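Local coordinates for protein D-lactate dehydrogenase (Fermentative) (Pseudomonas aeruginosa, PDB 6ABJ) that probably reduces pyruvate to D-lactate with NADH, as a tetrameric dehydrogenase of the D-isomer specific 2-hydroxyacid dehydrogenase family, at residues Thr227-Asp232 with Val275-Ala280; Ala122-Gly127 with Val307-Gln312. All coordinates share one frame; numbering follows the deposited sequence.

Contact 1: residues Thr227-Asp232 with Val275-Ala280; sequences TRHLID and VYEEEA
His-229 and Glu-277 face each other from two separate loops whose backbones stay well apart, 9.8 Å from CA to CA even at this nearest pair, leaving the bridging to long polar side chains. Both loops belong to the NAD-binding domain: one runs from strand 216-219 to helix 233-238, the other follows strand 268-273. The type II turn from Thr-227 to Leu-230, closed by the bond from Leu-230 N to Thr-227 O, carries Arg-228 and His-229 at its two corners; the type I turn from Tyr-276 to Glu-279 has Glu-277 at its first corner. Glutamate suits this place because its two methylenes, with CG anti to the backbone N (chi1 -177°) and the chain extended beyond, carry the carboxylate across the gap to two partners. OE1 accepts the N-H of His-229 NE2 at 2.8 Å through its syn lone pair, in a nearly straight bond (165° at the hydrogen) that lies close to the imidazole plane. The carboxylate itself stands almost upright to that ring, the two planes being 81° apart. Its other oxygen, OE2, forms a salt bridge of 2.6 Å with NH2 of Arg-228. Only a weak, bent bond of 3.5 Å links Glu-277 OE2 to His-229 NE2. Arginine suits the neighbouring corner because its long chain can bend: a bend at chi3 sets NH1 4.0 Å above the imidazole plane, toward the rim of the ring, while NH2 meets the acid. Farther along the first loop, Asp-232 is the N-cap of helix 233-238, its OD1 hydrogen-bonded to Arg-235 N. One surface acid thus serves two basic groups, and its charge would be expected to favour protonation of His-229, an effect that the nearby Arg-228 would partly oppose.

Contact 2: residues Ala122-Gly127 with Val307-Gln312; sequences AEHAVG and VVTAHQ
His-124, on helix 118-134, meets Thr-309 just beyond the last strand of the parallel Rossmann-type sheet, strand 306-308. The ring of His-124 is carried toward the strand with CG anti to its own backbone N (chi1 -169°), and NE2 donates to Thr-309 OG1 at 2.8 Å. The bond is almost linear, 173°, and the oxygen lies near the ring plane, so the imidazole edge does the work. Histidine suits a buried site like this one, since the same flat ring offers an N-H at its edge and a face for packing. Over that face comes Gln-312, its backbone C 4.2 Å above the ring centre, while its side-chain CB touches CE1 of His-124 at 4.0 Å. An inverse gamma turn from Thr-309 to His-311, centred on Ala-310, bends the chain ahead of Gln-312. Farther out, the second subunit, another copy of the protein, reaches in: its Arg-134 bonds Gln-312 O, and its Leu-158 and His-159 offer backbone N-H groups to Glu-123. The threonine hydroxyl is itself positioned by Asp-274, an NADH-binding residue, whose single oxygen OD1 is hydrogen-bonded to both Thr-309 OG1 and Gln-312 N.

In the fold
The centres of contacts 1 and 2 lie 15 Å apart, yet their later segments touch. Glu-279 OE2 comes within 2.6 Å of His-311 ND1, a probable hydrogen bond consistent with the histidine-glutamate acid-base pair known in this family, and Val-275 CG1 packs on His-311 CE1 at 3.9 Å. NADH-binding residues, without bound cofactor in this chain, adjoin both segments: Asp-274 directly precedes 275-280, and Phe-314, whose ring meets that of His-311, lies two residues after 307-312. The side chain of Thr-309 is about 3 Å from that of Asp-274, and that of His-124 about 5 Å from that of Thr-248. Contact 2 therefore borders the cofactor site, whereas the touching side chains of contact 1 lie at the surface, away from it.

Contact 1: residues Thr227-Asp232 with Val275-Ala280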
ATOM      1  N   THR B 227     -35.968  -4.134  10.359  1.00 53.20           N
ATOM      2  CA  THR B 227     -34.836  -3.416   9.718  1.00 51.23           C
ATOM      3  C   THR B 227     -33.760  -4.357   9.201  1.00 54.81           C
ATOM      4  O   THR B 227     -32.746  -3.904   8.665  1.00 51.99           O
ATOM      5  CB  THR B 227     -34.205  -2.457  10.687  1.00 44.89           C
ATOM      6  OG1 THR B 227     -33.766  -3.174  11.841  1.00 51.53           O
ATOM      7  CG2 THR B 227     -35.212  -1.418  11.116  1.00 49.57           C
ATOM      8  N   ARG B 228     -33.937  -5.655   9.400  1.00 56.51           N
ATOM      9  CA  ARG B 228     -32.980  -6.605   8.902  1.00 53.08           C
ATOM     10  C   ARG B 228     -33.017  -6.533   7.394  1.00 48.38           C
ATOM     11  O   ARG B 228     -34.053  -6.584   6.777  1.00 43.04           O
ATOM     12  CB  ARG B 228     -33.205  -8.025   9.434  1.00 60.63           C
ATOM     13  CG  ARG B 228     -33.006  -9.172   8.444  1.00 66.70           C
ATOM     14  CD  ARG B 228     -32.971 -10.529   9.085  1.00 71.76           C
ATOM     15  NE  ARG B 228     -31.610 -10.897   9.351  1.00 81.92           N
ATOM     16  CZ  ARG B 228     -30.880 -11.653   8.548  1.00 91.93           C
ATOM     17  NH1 ARG B 228     -31.387 -12.142   7.421  1.00 93.21           N
ATOM     18  NH2 ARG B 228     -29.635 -11.918   8.874  1.00 95.52           N
ATOM     19  N   HIS B 229     -31.835  -6.423   6.823  1.00 42.01           N
ATOM     20  CA  HIS B 229     -31.691  -6.241   5.383  1.00 37.51           C
ATOM     21  C   HIS B 229     -32.529  -5.097   4.862  1.00 35.62           C
ATOM     22  O   HIS B 229     -33.001  -5.109   3.741  1.00 37.54           O
ATOM     23  CB  HIS B 229     -31.889  -7.533   4.624  1.00 38.89           C
ATOM     24  CG  HIS B 229     -30.772  -8.499   4.838  1.00 41.88           C
ATOM     25  ND1 HIS B 229     -30.612  -9.641   4.095  1.00 46.26           N
ATOM     26  CD2 HIS B 229     -29.696  -8.439   5.665  1.00 44.62           C
ATOM     27  CE1 HIS B 229     -29.506 -10.261   4.472  1.00 46.09           C
ATOM     28  NE2 HIS B 229     -28.949  -9.558   5.446  1.00 42.95           N
ATOM     29  N   LEU B 230     -32.629  -4.040   5.659  1.00 39.11           N
ATOM     30  CA  LEU B 230     -33.355  -2.825   5.193  1.00 42.86           C
ATOM     31  C   LEU B 230     -32.822  -2.371   3.850  1.00 40.79           C
ATOM     32  O   LEU B 230     -33.578  -2.127   2.919  1.00 41.10           O
ATOM     33  CB  LEU B 230     -33.220  -1.697   6.192  1.00 46.93           C
ATOM     34  CG  LEU B 230     -34.074  -0.468   5.931  1.00 50.78           C
ATOM     35  CD1 LEU B 230     -35.514  -0.828   6.259  1.00 55.61           C
ATOM     36  CD2 LEU B 230     -33.617   0.664   6.811  1.00 54.27           C
ATOM     37  N   ILE B 231     -31.488  -2.276   3.736  1.00 39.33           N
ATOM     38  CA  ILE B 231     -30.928  -1.965   2.422  1.00 39.02           C
ATOM     39  C   ILE B 231     -30.627  -3.268   1.673  1.00 41.09           C
ATOM     40  O   ILE B 231     -29.640  -3.918   1.933  1.00 46.00           O
ATOM     41  CB  ILE B 231     -29.637  -1.138   2.515  1.00 36.74           C
ATOM     42  CG1 ILE B 231     -29.813   0.114   3.394  1.00 34.72           C
ATOM     43  CG2 ILE B 231     -29.169  -0.759   1.130  1.00 34.71           C
ATOM     44  CD1 ILE B 231     -30.876   1.073   2.960  1.00 36.81           C
ATOM     45  N   ASP B 232     -31.527  -3.623   0.786  1.00 40.33           N
ATOM     46  CA  ASP B 232     -31.468  -4.860   0.057  1.00 44.01           C
ATOM     47  C   ASP B 232     -31.455  -4.401  -1.360  1.00 38.29           C
ATOM     48  O   ASP B 232     -31.387  -3.221  -1.594  1.00 40.00           O
ATOM     49  CB  ASP B 232     -32.695  -5.769   0.379  1.00 45.52           C
ATOM     50  CG  ASP B 232     -34.045  -5.086   0.123  1.00 50.25           C
ATOM     51  OD1 ASP B 232     -34.096  -4.029  -0.546  1.00 47.68           O
ATOM     52  OD2 ASP B 232     -35.091  -5.656   0.586  1.00 51.18           O
ATOM     53  N   VAL B 275     -19.380  -1.803   9.926  1.00 29.02           N
ATOM     54  CA  VAL B 275     -19.959  -3.044  10.411  1.00 33.72           C
ATOM     55  C   VAL B 275     -20.273  -3.923   9.240  1.00 35.27           C
ATOM     56  O   VAL B 275     -20.437  -3.448   8.085  1.00 33.37           O
ATOM     57  CB  VAL B 275     -21.253  -2.772  11.256  1.00 33.25           C
ATOM     58  CG1 VAL B 275     -20.940  -1.901  12.480  1.00 34.78           C
ATOM     59  CG2 VAL B 275     -22.278  -2.110  10.408  1.00 36.78           C
ATOM     60  N   TYR B 276     -20.373  -5.207   9.531  1.00 33.22           N
ATOM     61  CA  TYR B 276     -20.613  -6.221   8.507  1.00 34.96           C
ATOM     62  C   TYR B 276     -21.305  -7.415   9.193  1.00 37.28           C
ATOM     63  O   TYR B 276     -21.019  -7.744  10.345  1.00 39.45           O
ATOM     64  CB  TYR B 276     -19.309  -6.606   7.859  1.00 33.87           C
ATOM     65  CG  TYR B 276     -19.418  -7.626   6.791  1.00 34.32           C
ATOM     66  CD1 TYR B 276     -20.032  -7.335   5.581  1.00 34.85           C
ATOM     67  CD2 TYR B 276     -18.876  -8.888   6.957  1.00 33.97           C
ATOM     68  CE1 TYR B 276     -20.133  -8.305   4.579  1.00 34.18           C
ATOM     69  CE2 TYR B 276     -18.963  -9.838   5.954  1.00 33.67           C
ATOM     70  CZ  TYR B 276     -19.604  -9.550   4.787  1.00 32.79           C
ATOM     71  OH  TYR B 276     -19.741 -10.500   3.775  1.00 36.97           O
ATOM     72  N   GLU B 277     -22.235  -8.007   8.480  1.00 40.48           N
ATOM     73  CA  GLU B 277     -23.096  -9.033   9.059  1.00 45.41           C
ATOM     74  C   GLU B 277     -22.279 -10.234   9.523  1.00 47.62           C
ATOM     75  O   GLU B 277     -22.514 -10.727  10.615  1.00 46.36           O
ATOM     76  CB  GLU B 277     -24.152  -9.418   8.041  1.00 44.22           C
ATOM     77  CG  GLU B 277     -25.163 -10.440   8.539  1.00 48.67           C
ATOM     78  CD  GLU B 277     -26.380 -10.525   7.640  1.00 48.45           C
ATOM     79  OE1 GLU B 277     -26.460  -9.888   6.582  1.00 50.28           O
ATOM     80  OE2 GLU B 277     -27.299 -11.235   8.013  1.00 57.44           O
ATOM     81  N   GLU B 278     -21.253 -10.649   8.817  1.00 50.86           N
ATOM     82  CA  GLU B 278     -20.508 -11.742   9.406  1.00 63.31           C
ATOM     83  C   GLU B 278     -19.409 -11.312  10.454  1.00 63.51           C
ATOM     84  O   GLU B 278     -18.587 -12.152  10.827  1.00 62.98           O
ATOM     85  CB  GLU B 278     -19.916 -12.642   8.321  1.00 64.79           C
ATOM     86  CG  GLU B 278     -20.832 -12.841   7.122  1.00 65.96           C
ATOM     87  CD  GLU B 278     -22.114 -13.582   7.463  1.00 74.05           C
ATOM     88  OE1 GLU B 278     -22.236 -14.078   8.604  1.00 66.18           O
ATOM     89  OE2 GLU B 278     -23.001 -13.671   6.585  1.00 75.24           O
ATOM     90  N   GLU B 279     -19.396 -10.055  10.946  1.00 58.05           N
ATOM     91  CA  GLU B 279     -18.202  -9.487  11.572  1.00 52.11           C
ATOM     92  C   GLU B 279     -17.555 -10.173  12.802  1.00 52.40           C
ATOM     93  O   GLU B 279     -16.330 -10.204  12.909  1.00 46.00           O
ATOM     94  CB  GLU B 279     -18.412  -8.013  11.878  1.00 49.00           C
ATOM     95  CG  GLU B 279     -19.257  -7.719  13.087  1.00 47.01           C
ATOM     96  CD  GLU B 279     -19.386  -6.253  13.320  1.00 43.49           C
ATOM     97  OE1 GLU B 279     -19.833  -5.556  12.402  1.00 38.78           O
ATOM     98  OE2 GLU B 279     -19.080  -5.791  14.414  1.00 43.95           O
ATOM     99  N   ALA B 280     -18.329 -10.709  13.752  1.00 48.16           N
ATOM    100  CA  ALA B 280     -17.704 -11.282  14.948  1.00 47.05           C
ATOM    101  C   ALA B 280     -16.745 -12.448  14.616  1.00 48.27           C
ATOM    102  O   ALA B 280     -15.740 -12.654  15.319  1.00 49.94           O
ATOM    103  CB  ALA B 280     -18.776 -11.680  15.968  1.00 52.30           C
TER

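Contact 2: residues Ala122-Gly127 with Val307-Gln312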
ATOM      1  N   ALA B 122     -20.664   8.910  15.580  1.00 27.68           N
ATOM      2  CA  ALA B 122     -21.124   9.808  14.536  1.00 26.84           C
ATOM      3  C   ALA B 122     -19.901  10.504  13.835  1.00 26.31           C
ATOM      4  O   ALA B 122     -19.926  10.726  12.640  1.00 25.01           O
ATOM      5  CB  ALA B 122     -22.062  10.852  15.124  1.00 26.99           C
ATOM      6  N   GLU B 123     -18.881  10.830  14.610  1.00 25.98           N
ATOM      7  CA  GLU B 123     -17.663  11.387  14.084  1.00 24.51           C
ATOM      8  C   GLU B 123     -16.996  10.423  13.079  1.00 24.49           C
ATOM      9  O   GLU B 123     -16.503  10.849  12.022  1.00 23.41           O
ATOM     10  CB  GLU B 123     -16.747  11.851  15.191  1.00 25.49           C
ATOM     11  CG  GLU B 123     -17.267  13.115  15.884  1.00 27.17           C
ATOM     12  CD  GLU B 123     -16.408  13.535  17.065  1.00 28.24           C
ATOM     13  OE1 GLU B 123     -15.274  13.071  17.165  1.00 27.64           O
ATOM     14  OE2 GLU B 123     -16.914  14.350  17.905  1.00 32.73           O
ATOM     15  N   HIS B 124     -17.009   9.147  13.406  1.00 23.86           N
ATOM     16  CA  HIS B 124     -16.411   8.157  12.567  1.00 24.67           C
ATOM     17  C   HIS B 124     -17.181   8.043  11.243  1.00 24.58           C
ATOM     18  O   HIS B 124     -16.569   7.953  10.193  1.00 24.05           O
ATOM     19  CB  HIS B 124     -16.399   6.828  13.244  1.00 24.81           C
ATOM     20  CG  HIS B 124     -15.559   5.815  12.511  1.00 23.38           C
ATOM     21  ND1 HIS B 124     -14.200   5.776  12.631  1.00 23.80           N
ATOM     22  CD2 HIS B 124     -15.890   4.778  11.721  1.00 22.67           C
ATOM     23  CE1 HIS B 124     -13.708   4.779  11.904  1.00 23.92           C
ATOM     24  NE2 HIS B 124     -14.721   4.145  11.352  1.00 23.09           N
ATOM     25  N   ALA B 125     -18.511   8.106  11.300  1.00 24.45           N
ATOM     26  CA  ALA B 125     -19.308   8.128  10.119  1.00 23.50           C
ATOM     27  C   ALA B 125     -18.915   9.315   9.254  1.00 24.61           C
ATOM     28  O   ALA B 125     -18.771   9.160   8.035  1.00 23.29           O
ATOM     29  CB  ALA B 125     -20.790   8.130  10.445  1.00 25.72           C
ATOM     30  N   VAL B 126     -18.777  10.503   9.838  1.00 22.89           N
ATOM     31  CA  VAL B 126     -18.392  11.668   9.059  1.00 22.53           C
ATOM     32  C   VAL B 126     -16.980  11.495   8.463  1.00 22.20           C
ATOM     33  O   VAL B 126     -16.728  11.888   7.308  1.00 23.21           O
ATOM     34  CB  VAL B 126     -18.541  12.966   9.889  1.00 23.88           C
ATOM     35  CG1 VAL B 126     -18.075  14.165   9.115  1.00 24.48           C
ATOM     36  CG2 VAL B 126     -19.993  13.135  10.336  1.00 26.68           C
ATOM     37  N   GLY B 127     -16.065  10.884   9.204  1.00 21.54           N
ATOM     38  CA  GLY B 127     -14.753  10.625   8.679  1.00 23.57           C
ATOM     39  C   GLY B 127     -14.790   9.695   7.443  1.00 22.38           C
ATOM     40  O   GLY B 127     -14.081   9.910   6.445  1.00 22.31           O
ATOM     41  N   VAL B 307     -14.648   1.867   1.563  1.00 21.04           N
ATOM     42  CA  VAL B 307     -13.748   1.851   2.729  1.00 21.86           C
ATOM     43  C   VAL B 307     -14.469   1.102   3.835  1.00 22.50           C
ATOM     44  O   VAL B 307     -15.610   1.431   4.139  1.00 22.00           O
ATOM     45  CB  VAL B 307     -13.447   3.312   3.211  1.00 21.57           C
ATOM     46  CG1 VAL B 307     -12.687   3.280   4.515  1.00 23.19           C
ATOM     47  CG2 VAL B 307     -12.622   4.047   2.118  1.00 22.07           C
ATOM     48  N   VAL B 308     -13.756   0.149   4.401  1.00 23.37           N
ATOM     49  CA  VAL B 308     -14.257  -0.692   5.497  1.00 24.49           C
ATOM     50  C   VAL B 308     -13.313  -0.511   6.653  1.00 24.06           C
ATOM     51  O   VAL B 308     -12.110  -0.629   6.497  1.00 24.64           O
ATOM     52  CB  VAL B 308     -14.281  -2.164   5.134  1.00 25.39           C
ATOM     53  CG1 VAL B 308     -14.718  -3.021   6.368  1.00 26.00           C
ATOM     54  CG2 VAL B 308     -15.173  -2.381   3.942  1.00 24.94           C
ATOM     55  N   THR B 309     -13.892  -0.121   7.824  1.00 25.00           N
ATOM     56  CA  THR B 309     -13.203  -0.143   9.073  1.00 24.54           C
ATOM     57  C   THR B 309     -13.826  -1.245   9.947  1.00 24.98           C
ATOM     58  O   THR B 309     -15.004  -1.543   9.801  1.00 22.91           O
ATOM     59  CB  THR B 309     -13.218   1.266   9.774  1.00 24.94           C
ATOM     60  OG1 THR B 309     -14.529   1.765   9.868  1.00 24.84           O
ATOM     61  CG2 THR B 309     -12.374   2.304   8.938  1.00 25.75           C
ATOM     62  N   ALA B 310     -12.995  -1.836  10.808  1.00 27.29           N
ATOM     63  CA  ALA B 310     -13.334  -3.104  11.438  1.00 29.58           C
ATOM     64  C   ALA B 310     -13.990  -2.894  12.806  1.00 29.77           C
ATOM     65  O   ALA B 310     -13.401  -3.149  13.879  1.00 32.71           O
ATOM     66  CB  ALA B 310     -12.129  -4.042  11.470  1.00 29.79           C
ATOM     67  N   HIS B 311     -15.183  -2.326  12.730  1.00 30.77           N
ATOM     68  CA  HIS B 311     -15.977  -1.884  13.881  1.00 31.40           C
ATOM     69  C   HIS B 311     -15.178  -1.024  14.854  1.00 32.21           C
ATOM     70  O   HIS B 311     -14.922  -1.385  16.034  1.00 33.46           O
ATOM     71  CB  HIS B 311     -16.640  -3.049  14.586  1.00 35.70           C
ATOM     72  CG  HIS B 311     -17.850  -2.631  15.371  1.00 36.32           C
ATOM     73  ND1 HIS B 311     -18.946  -3.442  15.513  1.00 39.89           N
ATOM     74  CD2 HIS B 311     -18.177  -1.444  15.942  1.00 38.44           C
ATOM     75  CE1 HIS B 311     -19.908  -2.772  16.138  1.00 42.09           C
ATOM     76  NE2 HIS B 311     -19.460  -1.561  16.426  1.00 40.47           N
ATOM     77  N   GLN B 312     -14.696   0.076  14.278  1.00 28.01           N
ATOM     78  CA  GLN B 312     -13.762   1.014  14.839  1.00 25.20           C
ATOM     79  C   GLN B 312     -14.439   2.290  15.303  1.00 22.76           C
ATOM     80  O   GLN B 312     -13.803   3.173  15.888  1.00 24.91           O
ATOM     81  CB  GLN B 312     -12.737   1.330  13.697  1.00 26.44           C
ATOM     82  CG  GLN B 312     -11.474   1.967  14.114  1.00 26.05           C
ATOM     83  CD  GLN B 312     -10.610   2.442  12.978  1.00 26.62           C
ATOM     84  OE1 GLN B 312     -10.383   1.720  12.003  1.00 26.47           O
ATOM     85  NE2 GLN B 312     -10.077   3.632  13.128  1.00 26.87           N
TER